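Local coordinates for protein quinone reductase (Klebsiella pneumoniae subsp. pneumoniae, PDB 4GI5) that binds flavin-adenine dinucleotide in a flavodoxin-like fold and probably catalyses the reduction of quinones with NAD(P)H, at residues G39-F44 with G225-Q230; R47-A52 with D239-T244; K109-D114 with E161-G166; P197-M202 with E245-R250. One frame throughout, in Å; residues are numbered along the deposited sequence.

How the interactions relate
All four contacts join helices and loops around the parallel sheet of one flavodoxin-like chain, but only interaction 1 touches the FAD. Interactions 1 and 2 share helix 37-51, their centres 16 Å apart: the first joins its early turns to helix 224-239 beside the adenine, the second joins its C-terminal end to the loop that follows helix 224-239. That loop continues directly from 239-244 into 245-250, the second half of interaction 4, whose centre lies 21 Å from that of interaction 2. Interaction 3 approaches interaction 4 to about 6 Å between nearest atoms. Measured likewise, a bound FAD is about 13 Å from the Phe164 side chain (interaction 3) and about 10 Å from that of His200 (interaction 4).

Interaction 1: residues G39-F44 with G225-Q230; sequences GALKNF and GQFADQ. With FAD (flavin-adenine dinucleotide), chain H.
Phe227 of helix 224-239 reaches across to Ala40 and Leu41 of helix 37-51, carrying the adenine of FAD on its ring. Its CG stands anti to the backbone N (chi1 -173°), which sends the ring along the cofactor toward the other helix. Starting at the root, Phe227 CB lies 3.5 Å from FAD C2A. One atom further, Phe227 CG is 3.4 Å from FAD N1A, the closest approach to the cofactor. CD1 lies by C6A and N1A of the adenine, CD2 by N1A and the exocyclic N6A, and FAD N6A sits over the centre of the Phe227 ring, 3.7 Å above its plane. At the far rim the partners change: Phe227 CE1 meets Leu41 CD2 at 3.8 Å, and Phe227 CZ meets Ala40 CB at the same separation. Both methyls approach obliquely.

A flat aromatic suits this place because one side chain can offer a face to the adenine and still reach the neighbouring helix. Ala40 presents a single small methyl, against which the ring tip packs directly, while branched Leu41 slides past the ring in the opposite direction and also brings CD2 to 4.2 Å from Gln230 CB. Gln230 offers CB to this contact, while its NE2 is hydrogen-bonded to Thr222 OG1 and to a glycerol, probably from the crystallisation liquor. The helix segments run at 38° to one another with axes 11.6 Å apart, a separation bridged by side chains. No hydrogen bond crosses between them. This is helix packing on the sheet of a flavodoxin-like fold, combined with the adenine end of its FAD site.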
# COMPACT_ATOMS: atom_id res chain seq x y z
N GLY B 39 -6.36 7.14 18.39
CA GLY B 39 -6.41 6.54 19.71
C GLY B 39 -7.80 6.72 20.35
O GLY B 39 -8.34 5.80 21.05
N ALA B 40 -8.33 7.92 20.24
CA ALA B 40 -9.69 8.23 20.75
C ALA B 40 -10.75 7.36 20.14
O ALA B 40 -11.70 6.87 20.78
CB ALA B 40 -9.99 9.71 20.61
N LEU B 41 -10.72 7.21 18.78
CA LEU B 41 -11.67 6.39 18.15
C LEU B 41 -11.55 4.92 18.45
O LEU B 41 -12.55 4.23 18.59
CB LEU B 41 -11.55 6.62 16.61
CG LEU B 41 -11.89 8.01 16.07
CD1 LEU B 41 -11.40 8.12 14.58
CD2 LEU B 41 -13.38 8.24 16.09
N LYS B 42 -10.32 4.45 18.64
CA LYS B 42 -10.05 3.08 19.01
C LYS B 42 -10.69 2.80 20.40
O LYS B 42 -11.38 1.81 20.60
CB LYS B 42 -8.56 2.84 19.12
CG LYS B 42 -8.23 1.54 19.88
CD LYS B 42 -6.82 1.25 20.23
CE LYS B 42 -6.13 2.36 20.91
NZ LYS B 42 -6.11 2.08 22.38
N ASN B 43 -10.44 3.71 21.33
CA ASN B 43 -10.97 3.46 22.68
C ASN B 43 -12.48 3.49 22.71
O ASN B 43 -13.07 2.62 23.38
CB ASN B 43 -10.34 4.42 23.68
CG ASN B 43 -8.87 4.13 23.90
OD1 ASN B 43 -8.30 3.01 23.75
ND2 ASN B 43 -8.24 5.16 24.25
N PHE B 44 -13.10 4.38 21.94
CA PHE B 44 -14.51 4.43 21.75
C PHE B 44 -15.01 3.13 21.21
O PHE B 44 -16.03 2.58 21.68
CB PHE B 44 -14.91 5.62 20.87
CG PHE B 44 -16.37 5.75 20.64
CD1 PHE B 44 -17.15 6.48 21.58
CD2 PHE B 44 -16.99 5.05 19.64
CE1 PHE B 44 -18.52 6.55 21.42
CE2 PHE B 44 -18.38 5.08 19.46
CZ PHE B 44 -19.15 5.87 20.34
N GLY B 225 -17.08 19.13 17.66
CA GLY B 225 -18.28 18.81 16.98
C GLY B 225 -18.09 17.78 15.85
O GLY B 225 -18.89 16.87 15.66
N GLN B 226 -16.95 17.91 15.21
CA GLN B 226 -16.58 16.88 14.15
C GLN B 226 -16.32 15.52 14.79
O GLN B 226 -16.72 14.47 14.28
CB GLN B 226 -15.36 17.42 13.35
CG GLN B 226 -15.01 16.53 12.16
CD GLN B 226 -13.97 17.15 11.28
OE1 GLN B 226 -13.58 18.32 11.47
NE2 GLN B 226 -13.34 16.34 10.48
N PHE B 227 -15.66 15.49 15.92
CA PHE B 227 -15.48 14.29 16.66
C PHE B 227 -16.79 13.64 17.09
O PHE B 227 -16.96 12.42 17.03
CB PHE B 227 -14.58 14.52 17.84
CG PHE B 227 -14.22 13.27 18.57
CD1 PHE B 227 -13.33 12.30 17.99
CD2 PHE B 227 -14.69 12.99 19.86
CE1 PHE B 227 -13.02 11.11 18.60
CE2 PHE B 227 -14.42 11.76 20.47
CZ PHE B 227 -13.56 10.83 19.87
N ALA B 228 -17.75 14.44 17.57
CA ALA B 228 -19.02 13.87 17.88
C ALA B 228 -19.67 13.24 16.63
O ALA B 228 -20.31 12.13 16.77
CB ALA B 228 -19.99 14.90 18.53
N ASP B 229 -19.55 13.88 15.49
CA ASP B 229 -20.08 13.30 14.29
C ASP B 229 -19.37 11.93 13.95
O ASP B 229 -20.05 10.98 13.49
CB ASP B 229 -19.99 14.24 13.08
CG ASP B 229 -20.91 15.47 13.19
OD1 ASP B 229 -21.86 15.44 13.99
OD2 ASP B 229 -20.54 16.43 12.54
N GLN B 230 -18.04 11.93 14.07
CA GLN B 230 -17.27 10.70 13.84
C GLN B 230 -17.71 9.60 14.75
O GLN B 230 -17.91 8.48 14.34
CB GLN B 230 -15.76 10.97 13.99
CG GLN B 230 -15.19 11.95 12.95
CD GLN B 230 -13.87 12.51 13.36
OE1 GLN B 230 -13.49 12.48 14.54
NE2 GLN B 230 -13.19 13.13 12.43
PA FAD H . -4.10 13.57 15.19
O1A FAD H . -3.78 12.81 16.41
O2A FAD H . -3.17 14.42 14.46
O5B FAD H . -5.38 14.54 15.47
C5B FAD H . -6.15 15.23 14.47
C4B FAD H . -7.03 16.23 15.15
O4B FAD H . -8.06 15.53 15.82
C3B FAD H . -6.28 17.14 16.10
O3B FAD H . -6.72 18.45 15.79
C2B FAD H . -6.86 16.66 17.41
O2B FAD H . -6.80 17.65 18.47
C1B FAD H . -8.25 16.20 17.14
N9A FAD H . -8.71 15.25 18.19
C8A FAD H . -8.01 14.18 18.87
N7A FAD H . -8.77 13.59 19.76
C5A FAD H . -9.88 14.38 19.72
C6A FAD H . -11.12 14.45 20.50
N6A FAD H . -11.22 13.50 21.37
N1A FAD H . -12.10 15.38 20.23
C2A FAD H . -11.92 16.26 19.25
N3A FAD H . -10.75 16.26 18.50
C4A FAD H . -9.86 15.36 18.75
N1 FAD H . -4.08 12.24 4.23
C2 FAD H . -4.68 11.86 3.08
O2 FAD H . -5.90 12.23 2.79
N3 FAD H . -4.03 11.06 2.16
C4 FAD H . -2.74 10.73 2.30
O4 FAD H . -2.18 9.94 1.51
C4X FAD H . -2.07 11.15 3.50
N5 FAD H . -0.78 10.78 3.73
C5X FAD H . -0.17 11.09 4.97
C6 FAD H . 1.04 10.66 5.24
C7 FAD H . 1.62 10.86 6.49
C7M FAD H . 2.99 10.35 6.79
C8 FAD H . 0.93 11.63 7.46
C8M FAD H . 1.58 11.91 8.79
C9 FAD H . -0.31 12.11 7.20
C9A FAD H . -0.92 11.83 5.94
N10 FAD H . -2.23 12.17 5.68
C10 FAD H . -2.84 11.84 4.48
C1' FAD H . -3.06 12.86 6.67
C2' FAD H . -3.51 11.77 7.65
O2' FAD H . -4.42 10.80 7.13
C3' FAD H . -4.17 12.41 8.91
O3' FAD H . -3.08 13.16 9.51
C4' FAD H . -4.66 11.39 9.95
O4' FAD H . -5.80 10.76 9.45
C5' FAD H . -5.11 12.12 11.24
O5' FAD H . -5.39 11.16 12.21
P FAD H . -4.44 11.16 13.55
O1P FAD H . -4.98 10.11 14.44
O2P FAD H . -3.01 11.10 13.26
O3P FAD H . -4.86 12.63 14.08

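Interaction 2: residues R47-A52 with D239-T244; sequences RHLQQA and DTLWQT
The last turns of helix 37-51, with His48 and Leu49, lie alongside the irregular chain that leaves helix 224-239, the nearest CA atoms being those of Leu49 and Asp239 at 8.3 Å. In this flavodoxin-like fold the contact joins the C-terminal end of helix 37-51 to the loop leaving helix 224-239, beside the central parallel sheet and away from the FAD site.

On the inner side, Leu49 CD2 meets Leu241 CD1 at 4.3 Å, a loose apolar touch. Leucine suits both positions because each is buried toward strands: Leu49 also packs on Val56 and Leu241 on Leu211. Nearer solvent the contact turns polar. With chi1 at -164°, the His48 imidazole swings away from its own backbone N and out toward Asp239, although the direct approach of ring and carboxylate is modelled too close and is doubtful. A water lies 3.2 Å from His48 NE2, near the ring plane, and also beside Asp239 OD2, at a separation too short to be trusted in detail.

Two hydrogen bonds from Arg168 NH1, to Leu241 O and Thr244 O, tie the loop to the sheet. Within it, Thr240 O accepts from the backbone N of both Gln243 and Thr244, and from Thr244 OG1, which approaches Thr240 O from above the carbonyl plane at 3.0 Å.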
# COMPACT_ATOMS: atom_id res chain seq x y z
N ARG B 47 -14.73 0.17 23.72
CA ARG B 47 -15.81 0.29 24.77
C ARG B 47 -17.18 0.07 24.25
O ARG B 47 -18.04 -0.59 24.94
CB ARG B 47 -15.68 1.57 25.54
CG ARG B 47 -14.39 1.66 26.26
CD ARG B 47 -14.34 2.91 27.14
NE ARG B 47 -12.93 3.19 27.49
CZ ARG B 47 -12.24 4.28 27.08
NH1 ARG B 47 -12.80 5.21 26.28
NH2 ARG B 47 -10.96 4.42 27.45
N HIS B 48 -17.50 0.59 23.08
CA HIS B 48 -18.80 0.41 22.50
C HIS B 48 -19.10 -1.06 22.29
O HIS B 48 -20.25 -1.55 22.52
CB HIS B 48 -18.92 1.22 21.18
CG HIS B 48 -20.31 1.38 20.73
ND1 HIS B 48 -20.92 0.50 19.89
CD2 HIS B 48 -21.25 2.30 21.08
CE1 HIS B 48 -22.15 0.89 19.67
NE2 HIS B 48 -22.38 1.98 20.37
N LEU B 49 -18.13 -1.79 21.72
CA LEU B 49 -18.33 -3.23 21.44
C LEU B 49 -18.47 -4.06 22.77
O LEU B 49 -19.35 -4.97 22.82
CB LEU B 49 -17.16 -3.77 20.65
CG LEU B 49 -17.21 -3.34 19.19
CD1 LEU B 49 -15.81 -3.61 18.60
CD2 LEU B 49 -18.34 -4.00 18.40
N GLN B 50 -17.67 -3.70 23.75
CA GLN B 50 -17.69 -4.42 25.04
C GLN B 50 -19.04 -4.16 25.76
O GLN B 50 -19.68 -5.12 26.21
CB GLN B 50 -16.53 -3.95 25.88
CG GLN B 50 -15.25 -4.70 25.49
CD GLN B 50 -14.08 -4.18 26.22
OE1 GLN B 50 -14.14 -3.12 26.81
NE2 GLN B 50 -13.04 -4.91 26.19
N GLN B 51 -19.52 -2.94 25.71
CA GLN B 51 -20.83 -2.59 26.29
C GLN B 51 -21.97 -3.28 25.59
O GLN B 51 -23.01 -3.57 26.22
CB GLN B 51 -21.05 -1.11 26.29
CG GLN B 51 -20.14 -0.45 27.23
CD GLN B 51 -20.14 1.07 27.01
OE1 GLN B 51 -20.90 1.62 26.19
NE2 GLN B 51 -19.24 1.76 27.71
N ALA B 52 -21.83 -3.61 24.30
CA ALA B 52 -22.86 -4.35 23.60
C ALA B 52 -22.82 -5.85 23.86
O ALA B 52 -23.56 -6.60 23.25
CB ALA B 52 -22.83 -4.10 22.12
N ASP B 239 -22.74 -1.07 15.44
CA ASP B 239 -24.12 -1.61 15.79
C ASP B 239 -24.63 -2.49 14.66
O ASP B 239 -25.54 -3.28 14.89
CB ASP B 239 -25.09 -0.41 16.00
CG ASP B 239 -24.85 0.33 17.31
OD1 ASP B 239 -24.16 -0.22 18.13
OD2 ASP B 239 -25.36 1.46 17.48
N THR B 240 -24.10 -2.39 13.43
CA THR B 240 -24.69 -3.08 12.29
C THR B 240 -23.68 -4.03 11.61
O THR B 240 -23.91 -4.44 10.49
CB THR B 240 -25.22 -2.04 11.27
OG1 THR B 240 -24.19 -1.08 10.91
CG2 THR B 240 -26.42 -1.22 11.79
N LEU B 241 -22.59 -4.38 12.28
CA LEU B 241 -21.54 -5.18 11.68
C LEU B 241 -22.03 -6.46 11.02
O LEU B 241 -21.44 -6.94 10.00
CB LEU B 241 -20.49 -5.55 12.67
CG LEU B 241 -19.59 -4.45 13.08
CD1 LEU B 241 -18.72 -4.88 14.24
CD2 LEU B 241 -18.70 -4.08 11.90
N TRP B 242 -23.05 -7.05 11.64
CA TRP B 242 -23.59 -8.34 11.16
C TRP B 242 -24.88 -8.16 10.37
O TRP B 242 -25.41 -9.12 9.97
CB TRP B 242 -23.76 -9.33 12.30
CG TRP B 242 -22.45 -9.61 12.82
CD1 TRP B 242 -21.52 -10.49 12.31
CD2 TRP B 242 -21.80 -8.92 13.92
NE1 TRP B 242 -20.36 -10.41 13.05
CE2 TRP B 242 -20.50 -9.48 14.06
CE3 TRP B 242 -22.19 -7.92 14.83
CZ2 TRP B 242 -19.61 -9.08 15.08
CZ3 TRP B 242 -21.24 -7.54 15.84
CH2 TRP B 242 -19.94 -8.09 15.85
N GLN B 243 -25.33 -6.94 10.10
CA GLN B 243 -26.47 -6.67 9.27
C GLN B 243 -26.07 -6.00 7.96
O GLN B 243 -26.73 -6.18 7.00
CB GLN B 243 -27.45 -5.75 10.00
CG GLN B 243 -27.82 -6.28 11.35
CD GLN B 243 -28.46 -5.19 12.20
OE1 GLN B 243 -29.33 -4.45 11.75
NE2 GLN B 243 -27.99 -5.05 13.42
N THR B 244 -24.93 -5.28 7.89
CA THR B 244 -24.63 -4.48 6.70
C THR B 244 -24.28 -5.41 5.55
O THR B 244 -23.63 -6.46 5.79
CB THR B 244 -23.36 -3.61 7.09
OG1 THR B 244 -23.72 -2.67 8.12
CG2 THR B 244 -22.80 -2.85 5.94
O HOH W 1 -25.22 3.06 19.43

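Interaction 3: residues K109-D114 with E161-G166; sequences KLLWAD and EGTFVG
Leu110 and Leu111, neighbours on the last turn of helix 101-112, each meet one residue of the loop before strand 168-174: Leu110 packs on Phe164, and Leu111 on Thr163. The two leucines have nearly the same conformation, with CG anti to the carbonyl carbon and CD1 extended away from CA. Leu110 uses this extended CD1, Leu111 the other branch, CD2, so position on the helix and choice of methyl together set the partners.

Leu110 points toward the loop and sets CD1 4.0 Å from Phe164 CZ, while its CB lies 4.1 Å from Phe164 CE1. The ring receives the methyl obliquely. Phe164 has chi1 -48° and chi2 -42°, a setting that turns the CE1–CZ side of the ring to the leucine. Elsewhere the ring meets Phe143 edge-to-face and packs near Phe208.

Leu111 lies nearer solvent, its CD2 touching Thr163 CG2 at 3.8 Å. Threonine fits here because its two branches divide the work: CG2 turns to the leucine, and OG1 hydrogen-bonds to Phe143 O. Thr163 and Phe164 are the central residues of a type I beta turn, Gly162 to Val165, closed by a 3.2 Å bond from Val165 N to Gly162 O.

Polar ties pass through a neighbour: Lys167 NZ bonds to Leu111 O and Ala113 O. With no hydrogen bond between the segments themselves, their direct contact depends on apolar packing, shape against shape.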
# COMPACT_ATOMS: atom_id res chain seq x y z
N LYS B 109 -5.27 -15.21 16.68
CA LYS B 109 -6.30 -14.17 16.86
C LYS B 109 -7.27 -14.15 15.70
O LYS B 109 -8.49 -14.03 15.87
CB LYS B 109 -5.71 -12.80 17.09
CG LYS B 109 -5.01 -12.61 18.41
CD LYS B 109 -4.23 -11.28 18.36
CE LYS B 109 -3.32 -11.13 19.53
NZ LYS B 109 -2.68 -9.74 19.46
N LEU B 110 -6.74 -14.24 14.47
CA LEU B 110 -7.58 -14.21 13.32
C LEU B 110 -8.51 -15.44 13.30
O LEU B 110 -9.64 -15.32 12.90
CB LEU B 110 -6.68 -14.23 12.06
CG LEU B 110 -6.01 -12.90 11.80
CD1 LEU B 110 -4.86 -13.11 10.82
CD2 LEU B 110 -6.97 -11.92 11.19
N LEU B 111 -7.96 -16.60 13.59
CA LEU B 111 -8.83 -17.82 13.65
C LEU B 111 -9.92 -17.72 14.71
O LEU B 111 -11.07 -18.14 14.48
CB LEU B 111 -7.98 -19.06 13.83
CG LEU B 111 -7.00 -19.42 12.68
CD1 LEU B 111 -6.14 -20.61 13.03
CD2 LEU B 111 -7.74 -19.63 11.38
N TRP B 112 -9.62 -17.07 15.83
CA TRP B 112 -10.60 -16.84 16.90
C TRP B 112 -11.70 -15.92 16.52
O TRP B 112 -12.87 -16.09 16.88
CB TRP B 112 -9.78 -16.31 18.11
CG TRP B 112 -10.60 -15.72 19.24
CD1 TRP B 112 -11.12 -16.42 20.36
CD2 TRP B 112 -10.99 -14.36 19.40
NE1 TRP B 112 -11.81 -15.55 21.16
CE2 TRP B 112 -11.77 -14.28 20.62
CE3 TRP B 112 -10.72 -13.20 18.69
CZ2 TRP B 112 -12.33 -13.09 21.07
CZ3 TRP B 112 -11.34 -12.01 19.11
CH2 TRP B 112 -12.09 -11.94 20.33
N ALA B 113 -11.36 -14.82 15.79
CA ALA B 113 -12.31 -13.80 15.45
C ALA B 113 -13.37 -14.16 14.44
O ALA B 113 -13.13 -14.89 13.49
CB ALA B 113 -11.56 -12.52 14.94
N ASP B 114 -14.58 -13.61 14.64
CA ASP B 114 -15.64 -13.63 13.65
C ASP B 114 -15.56 -12.38 12.75
O ASP B 114 -16.06 -12.39 11.64
CB ASP B 114 -17.07 -13.43 14.36
CG ASP B 114 -17.41 -14.53 15.30
OD1 ASP B 114 -17.26 -15.69 14.80
OD2 ASP B 114 -17.73 -14.28 16.49
N GLU B 161 -12.93 -17.28 -1.10
CA GLU B 161 -12.61 -18.55 -0.50
C GLU B 161 -11.31 -18.34 0.25
O GLU B 161 -10.61 -17.31 0.02
CB GLU B 161 -12.31 -19.59 -1.57
CG GLU B 161 -13.45 -20.01 -2.35
CD GLU B 161 -13.03 -21.05 -3.41
OE1 GLU B 161 -13.28 -20.79 -4.55
OE2 GLU B 161 -12.37 -22.05 -3.06
N GLY B 162 -10.99 -19.29 1.09
CA GLY B 162 -9.78 -19.27 1.88
C GLY B 162 -10.05 -19.47 3.33
O GLY B 162 -11.22 -19.73 3.76
N THR B 163 -8.99 -19.24 4.13
CA THR B 163 -9.00 -19.47 5.55
C THR B 163 -10.00 -18.64 6.26
O THR B 163 -10.54 -19.08 7.29
CB THR B 163 -7.56 -19.29 6.12
OG1 THR B 163 -6.75 -20.26 5.47
CG2 THR B 163 -7.47 -19.51 7.60
N PHE B 164 -10.34 -17.44 5.74
CA PHE B 164 -11.19 -16.51 6.43
C PHE B 164 -12.66 -16.53 6.02
O PHE B 164 -13.44 -15.70 6.42
CB PHE B 164 -10.62 -15.06 6.47
CG PHE B 164 -9.14 -15.00 6.90
CD1 PHE B 164 -8.66 -15.78 7.94
CD2 PHE B 164 -8.29 -14.10 6.29
CE1 PHE B 164 -7.32 -15.80 8.29
CE2 PHE B 164 -6.99 -14.00 6.69
CZ PHE B 164 -6.46 -14.88 7.65
N VAL B 165 -13.04 -17.51 5.20
CA VAL B 165 -14.44 -17.64 4.80
C VAL B 165 -15.32 -17.73 6.06
O VAL B 165 -14.97 -18.46 7.01
CB VAL B 165 -14.66 -18.89 3.93
CG1 VAL B 165 -16.17 -19.09 3.70
CG2 VAL B 165 -14.11 -18.67 2.60
N GLY B 166 -16.42 -17.03 6.04
CA GLY B 166 -17.32 -16.98 7.20
C GLY B 166 -17.05 -15.83 8.12
O GLY B 166 -17.78 -15.63 9.13

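Interaction 4: residues P197-M202 with E245-R250; sequences PIQHGM and EPIPFR
His200 and Phe249 form a T-shaped aromatic pair, the imidazole edge directed at one face of the phenyl ring. Their centroids are 5.0 Å apart and the planes stand at 73°. The leading atom is His200 CD2, 3.5 Å from Phe249 CD1 and displaced toward the rim of that ring. A chi1 of -170° turns the histidine ring away from its own backbone N into this position, where the imidazole also stacks with Phe196 and Tyr159.

Van der Waals packing continues beside the pair. Phe249 CZ comes within 4.0 Å of His200 CB, and Phe249 CE2 makes an oblique nonbonded contact with Gln199 O at 3.8 Å. The opposite face of the phenyl ring is filled by Ile247 CG2, centred 3.5 Å above it, so the phenylalanine is sandwiched between histidine and isoleucine. The other branch of Ile247 ends in CD1, in nonbonded contact with Gln199 NE2 at 3.7 Å, the two side chains crossing at about a right angle. A beta-branched residue suits this place because its two arms serve two neighbours.

The polar link is indirect: no hydrogen bond joins the segments, but a water in the plane of the imidazole lies 2.8 Å from His200 NE2 and donates to Arg250 O at 2.7 Å.

The loop after helix 224-239 thus packs on one side of helix 196-204, which has a pi-type turn at 199-202. Ile247 bonds through its backbone to Val210 of edge strand 209-216, Gln199 rests on Leu171 of strand 168-174, and His200 also packs on Ile187 of the second subunit.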
# COMPACT_ATOMS: atom_id res chain seq x y z
N PRO B 197 -6.63 -2.37 -3.51
CA PRO B 197 -5.57 -3.37 -3.19
C PRO B 197 -5.73 -3.94 -1.79
O PRO B 197 -5.41 -5.06 -1.55
CB PRO B 197 -4.25 -2.58 -3.27
CG PRO B 197 -4.58 -1.43 -4.17
CD PRO B 197 -6.05 -1.11 -4.01
N ILE B 198 -6.24 -3.13 -0.85
CA ILE B 198 -6.51 -3.62 0.49
C ILE B 198 -7.82 -4.46 0.53
O ILE B 198 -7.83 -5.57 0.98
CB ILE B 198 -6.57 -2.48 1.52
CG1 ILE B 198 -5.24 -1.70 1.56
CG2 ILE B 198 -6.95 -3.06 2.87
CD1 ILE B 198 -5.30 -0.31 2.24
N GLN B 199 -8.90 -3.83 0.12
CA GLN B 199 -10.19 -4.48 0.34
C GLN B 199 -10.34 -5.72 -0.54
O GLN B 199 -10.83 -6.73 -0.09
CB GLN B 199 -11.32 -3.53 0.01
CG GLN B 199 -11.40 -2.40 1.04
CD GLN B 199 -12.62 -1.52 1.02
OE1 GLN B 199 -13.14 -1.22 2.08
NE2 GLN B 199 -13.07 -1.07 -0.16
N HIS B 200 -9.95 -5.63 -1.80
CA HIS B 200 -10.03 -6.81 -2.70
C HIS B 200 -8.80 -7.68 -2.56
O HIS B 200 -8.95 -8.89 -2.41
CB HIS B 200 -10.20 -6.31 -4.14
CG HIS B 200 -10.54 -7.41 -5.12
ND1 HIS B 200 -9.60 -8.05 -5.91
CD2 HIS B 200 -11.72 -7.97 -5.43
CE1 HIS B 200 -10.19 -8.90 -6.72
NE2 HIS B 200 -11.49 -8.92 -6.43
N GLY B 201 -7.60 -7.06 -2.48
CA GLY B 201 -6.37 -7.82 -2.49
C GLY B 201 -5.89 -8.42 -1.20
O GLY B 201 -5.20 -9.41 -1.20
N MSE B 202 -6.33 -7.84 -0.08
CA MSE B 202 -5.89 -8.27 1.23
C MSE B 202 -7.01 -8.87 2.08
O MSE B 202 -6.75 -9.64 3.05
CB MSE B 202 -5.15 -7.19 2.04
CG MSE B 202 -3.94 -6.66 1.28
SE MSE B 202 -3.20 -5.18 2.37
CE MSE B 202 -2.49 -4.20 0.87
N GLU B 245 -24.72 -5.08 4.37
CA GLU B 245 -24.46 -5.93 3.20
C GLU B 245 -22.92 -5.77 2.86
O GLU B 245 -22.50 -4.67 2.69
CB GLU B 245 -25.22 -5.39 2.01
CG GLU B 245 -25.21 -6.27 0.81
CD GLU B 245 -26.03 -7.53 1.10
OE1 GLU B 245 -26.98 -7.43 1.93
OE2 GLU B 245 -25.69 -8.59 0.53
N PRO B 246 -22.24 -6.89 2.68
CA PRO B 246 -20.85 -6.79 2.14
C PRO B 246 -20.72 -6.24 0.81
O PRO B 246 -21.62 -6.28 -0.01
CB PRO B 246 -20.33 -8.21 2.18
CG PRO B 246 -21.27 -8.95 3.10
CD PRO B 246 -22.62 -8.27 2.93
N ILE B 247 -19.53 -5.72 0.49
CA ILE B 247 -19.22 -5.31 -0.88
C ILE B 247 -19.36 -6.58 -1.75
O ILE B 247 -18.77 -7.64 -1.44
CB ILE B 247 -17.75 -4.79 -0.95
CG1 ILE B 247 -17.58 -3.58 -0.04
CG2 ILE B 247 -17.32 -4.47 -2.37
CD1 ILE B 247 -16.11 -3.11 0.13
N PRO B 248 -20.04 -6.46 -2.91
CA PRO B 248 -20.43 -7.70 -3.65
C PRO B 248 -19.28 -8.07 -4.69
O PRO B 248 -19.45 -8.09 -5.92
CB PRO B 248 -21.74 -7.25 -4.37
CG PRO B 248 -21.51 -5.84 -4.69
CD PRO B 248 -20.85 -5.30 -3.38
N PHE B 249 -18.08 -8.28 -4.16
CA PHE B 249 -16.99 -8.68 -4.97
C PHE B 249 -17.30 -10.08 -5.59
O PHE B 249 -17.87 -10.97 -4.91
CB PHE B 249 -15.69 -8.79 -4.18
CG PHE B 249 -15.13 -7.46 -3.73
CD1 PHE B 249 -14.80 -6.48 -4.65
CD2 PHE B 249 -14.72 -7.31 -2.44
CE1 PHE B 249 -14.18 -5.28 -4.26
CE2 PHE B 249 -14.08 -6.10 -2.05
CZ PHE B 249 -13.81 -5.16 -2.93
N ARG B 250 -16.81 -10.31 -6.79
CA ARG B 250 -17.07 -11.54 -7.54
C ARG B 250 -16.13 -12.65 -7.08
O ARG B 250 -14.88 -12.45 -7.01
CB ARG B 250 -16.96 -11.33 -9.02
CG ARG B 250 -17.97 -10.40 -9.64
CD ARG B 250 -17.73 -10.35 -11.10
NE ARG B 250 -18.51 -9.33 -11.77
CZ ARG B 250 -19.77 -9.51 -12.14
NH1 ARG B 250 -20.38 -10.67 -11.88
NH2 ARG B 250 -20.35 -8.55 -12.80
O HOH W 2 -13.37 -10.35 -7.89